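Local coordinates for protein alpha-L-arabinofuranosidase B (Aspergillus kawachii, PDB 6SXT) that hydrolyses terminal non-reducing alpha-L-arabinofuranosides in arabinoxylan and related plant polysaccharides and carries a C-terminal arabinose-binding domain, at residues T353-Q358 against N450-A455. Numbering follows the deposited sequence.
Sequences TTVNTQ and NVLYAA
Val355 meets Leu452 through both backbone and side chain, where two beta-hairpins of the arabinose-binding domain join. Its carbonyl O accepts Leu452 N at 3.0 Å, the donor standing 39° out of the carbonyl plane. With CG1 anti to the backbone N (chi1 -179°), that methyl packs on Leu452 CB at 3.6 Å. Asn356 forms the single beta bridge with Val451, their CA atoms 4.1 Å apart, while its CB lies against Asn450 O. Thr357 N donates to the same Asn450 O (2.9 Å), completing the pair of backbone bonds that flank the bridge. The Thr357 side chain works on two fronts: CG2 presses tightly on Leu452 CD2 at 3.5 Å, and OG1 shares a water (2.7 Å from OG1) with Asn450 OD1, to which the water donates. Beyond the bridge the strands diverge, their N-to-C directions 124° apart, so these two hairpins of the beta-trefoil share a single bridge. Leu452 itself belongs to a substrate-binding site and, like Thr357, touches the substrate-binding His447 on strand 444-448, the hairpin partner of 451-455. Strand 346-351 pairs with 354-359 and puts Ile348 against Val355, while strand 404-409 bonds to both segments, through Leu407 to Thr353 and Leu405 to Leu452.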
ATOM      1  N   THR A 353       6.608   2.585  29.252  1.00 21.61           N
ATOM      2  CA  THR A 353       6.185   2.350  27.829  1.00 20.51           C
ATOM      3  C   THR A 353       6.033   3.660  27.076  1.00 22.69           C
ATOM      4  O   THR A 353       5.911   3.544  25.800  1.00 21.45           O
ATOM      5  CB  THR A 353       4.873   1.587  27.723  1.00 21.33           C
ATOM      6  OG1 THR A 353       3.815   2.350  28.271  1.00 21.82           O
ATOM      7  CG2 THR A 353       4.960   0.240  28.406  1.00 25.70           C
ATOM      8  N   THR A 354       6.003   4.825  27.711  1.00 20.52           N
ATOM      9  CA  THR A 354       5.779   6.111  27.026  1.00 21.80           C
ATOM     10  C   THR A 354       7.091   6.555  26.376  1.00 22.61           C
ATOM     11  O   THR A 354       8.060   6.929  27.066  1.00 21.49           O
ATOM     12  CB  THR A 354       5.261   7.204  27.958  1.00 22.91           C
ATOM     13  OG1 THR A 354       4.052   6.746  28.547  1.00 23.89           O
ATOM     14  CG2 THR A 354       4.975   8.481  27.213  1.00 25.67           C
ATOM     15  N   VAL A 355       7.130   6.643  25.039  1.00 20.13           N
ATOM     16  CA  VAL A 355       8.275   7.272  24.356  1.00 17.74           C
ATOM     17  C   VAL A 355       8.070   8.784  24.332  1.00 18.45           C
ATOM     18  O   VAL A 355       6.962   9.291  23.989  1.00 19.55           O
ATOM     19  CB  VAL A 355       8.421   6.667  22.934  1.00 19.76           C
ATOM     20  CG1 VAL A 355       9.602   7.276  22.242  1.00 18.29           C
ATOM     21  CG2 VAL A 355       8.500   5.158  22.994  1.00 20.09           C
ATOM     22  N   ASN A 356       9.090   9.524  24.733  1.00 20.31           N
ATOM     23  CA  ASN A 356       8.988  10.977  24.965  1.00 19.77           C
ATOM     24  C   ASN A 356      10.276  11.659  24.568  1.00 19.96           C
ATOM     25  O   ASN A 356      11.226  11.009  24.114  1.00 20.52           O
ATOM     26  CB  ASN A 356       8.520  11.280  26.409  1.00 21.34           C
ATOM     27  CG  ASN A 356       9.335  10.597  27.501  1.00 21.05           C
ATOM     28  OD1 ASN A 356       8.725  10.294  28.559  1.00 26.38           O
ATOM     29  ND2 ASN A 356      10.615  10.426  27.288  1.00 17.80           N
ATOM     30  N   THR A 357      10.329  12.989  24.748  1.00 20.39           N
ATOM     31  CA  THR A 357      11.602  13.687  24.658  1.00 19.65           C
ATOM     32  C   THR A 357      11.894  14.276  26.050  1.00 20.93           C
ATOM     33  O   THR A 357      10.945  14.700  26.711  1.00 22.31           O
ATOM     34  CB  THR A 357      11.655  14.742  23.558  1.00 20.15           C
ATOM     35  OG1 THR A 357      10.835  15.833  23.962  1.00 21.16           O
ATOM     36  CG2 THR A 357      11.186  14.185  22.215  1.00 19.90           C
ATOM     37  N   GLN A 358      13.166  14.265  26.353  1.00 22.49           N
ATOM     38  CA  GLN A 358      13.709  14.810  27.614  1.00 22.61           C
ATOM     39  C   GLN A 358      15.054  15.445  27.327  1.00 21.19           C
ATOM     40  O   GLN A 358      15.847  14.989  26.482  1.00 22.37           O
ATOM     41  CB  GLN A 358      13.810  13.656  28.615  1.00 22.18           C
ATOM     42  CG  GLN A 358      12.474  13.069  28.991  1.00 23.37           C
ATOM     43  CD  GLN A 358      12.593  12.030  30.092  1.00 26.00           C
ATOM     44  OE1 GLN A 358      13.056  12.341  31.199  1.00 24.38           O
ATOM     45  NE2 GLN A 358      12.173  10.806  29.823  1.00 22.55           N
ATOM     46  N   ASN A 450       6.291  17.112  23.634  1.00 22.29           N
ATOM     47  CA  ASN A 450       7.367  16.277  24.189  1.00 22.36           C
ATOM     48  C   ASN A 450       6.992  14.809  24.325  1.00 21.75           C
ATOM     49  O   ASN A 450       7.665  14.100  25.073  1.00 21.87           O
ATOM     50  CB  ASN A 450       7.826  16.880  25.533  1.00 23.49           C
ATOM     51  CG  ASN A 450       8.306  18.302  25.361  1.00 26.92           C
ATOM     52  OD1 ASN A 450       8.837  18.671  24.322  1.00 26.27           O
ATOM     53  ND2 ASN A 450       8.231  19.098  26.427  1.00 27.65           N
ATOM     54  N   VAL A 451       6.043  14.316  23.535  1.00 21.05           N
ATOM     55  CA  VAL A 451       5.665  12.891  23.464  1.00 19.82           C
ATOM     56  C   VAL A 451       5.832  12.453  21.993  1.00 21.07           C
ATOM     57  O   VAL A 451       5.640  13.301  21.100  1.00 21.00           O
ATOM     58  CB  VAL A 451       4.239  12.673  23.949  1.00 21.08           C
ATOM     59  CG1 VAL A 451       3.799  11.232  23.839  1.00 22.15           C
ATOM     60  CG2 VAL A 451       4.119  13.194  25.390  1.00 23.60           C
ATOM     61  N   LEU A 452       6.237  11.215  21.803  1.00 19.66           N
ATOM     62  CA  LEU A 452       6.486  10.688  20.420  1.00 18.90           C
ATOM     63  C   LEU A 452       5.241  10.014  19.881  1.00 20.59           C
ATOM     64  O   LEU A 452       4.652   9.165  20.497  1.00 19.39           O
ATOM     65  CB  LEU A 452       7.679   9.726  20.348  1.00 18.31           C
ATOM     66  CG  LEU A 452       9.034  10.325  20.007  1.00 21.26           C
ATOM     67  CD1 LEU A 452       9.098  10.924  18.584  1.00 19.92           C
ATOM     68  CD2 LEU A 452       9.449  11.428  20.983  1.00 22.08           C
ATOM     69  N   TYR A 453       4.955  10.339  18.608  1.00 19.43           N
ATOM     70  CA  TYR A 453       3.843   9.764  17.842  1.00 18.03           C
ATOM     71  C   TYR A 453       4.361   9.337  16.459  1.00 17.46           C
ATOM     72  O   TYR A 453       5.441   9.743  16.083  1.00 18.28           O
ATOM     73  CB  TYR A 453       2.710  10.777  17.676  1.00 19.72           C
ATOM     74  CG  TYR A 453       2.129  11.265  18.987  1.00 19.69           C
ATOM     75  CD1 TYR A 453       1.131  10.554  19.599  1.00 21.12           C
ATOM     76  CD2 TYR A 453       2.637  12.402  19.604  1.00 21.86           C
ATOM     77  CE1 TYR A 453       0.622  10.958  20.825  1.00 23.57           C
ATOM     78  CE2 TYR A 453       2.151  12.792  20.860  1.00 20.43           C
ATOM     79  CZ  TYR A 453       1.132  12.081  21.451  1.00 26.18           C
ATOM     80  OH  TYR A 453       0.618  12.496  22.668  1.00 24.96           O
ATOM     81  N   ALA A 454       3.560   8.509  15.807  1.00 18.68           N
ATOM     82  CA  ALA A 454       3.692   8.284  14.348  1.00 18.56           C
ATOM     83  C   ALA A 454       2.667   9.225  13.707  1.00 16.69           C
ATOM     84  O   ALA A 454       1.485   8.913  13.688  1.00 18.20           O
ATOM     85  CB  ALA A 454       3.459   6.830  14.041  1.00 18.62           C
ATOM     86  N   ALA A 455       3.127  10.407  13.352  1.00 17.97           N
ATOM     87  CA  ALA A 455       2.249  11.520  12.915  1.00 18.74           C
ATOM     88  C   ALA A 455       2.353  11.697  11.396  1.00 16.27           C
ATOM     89  O   ALA A 455       3.455  11.559  10.827  1.00 17.38           O
ATOM     90  CB  ALA A 455       2.651  12.812  13.570  1.00 19.13           C
TER
HETATM   91  O   HOH W   1      10.343  17.891  22.247  1.00 23.17           O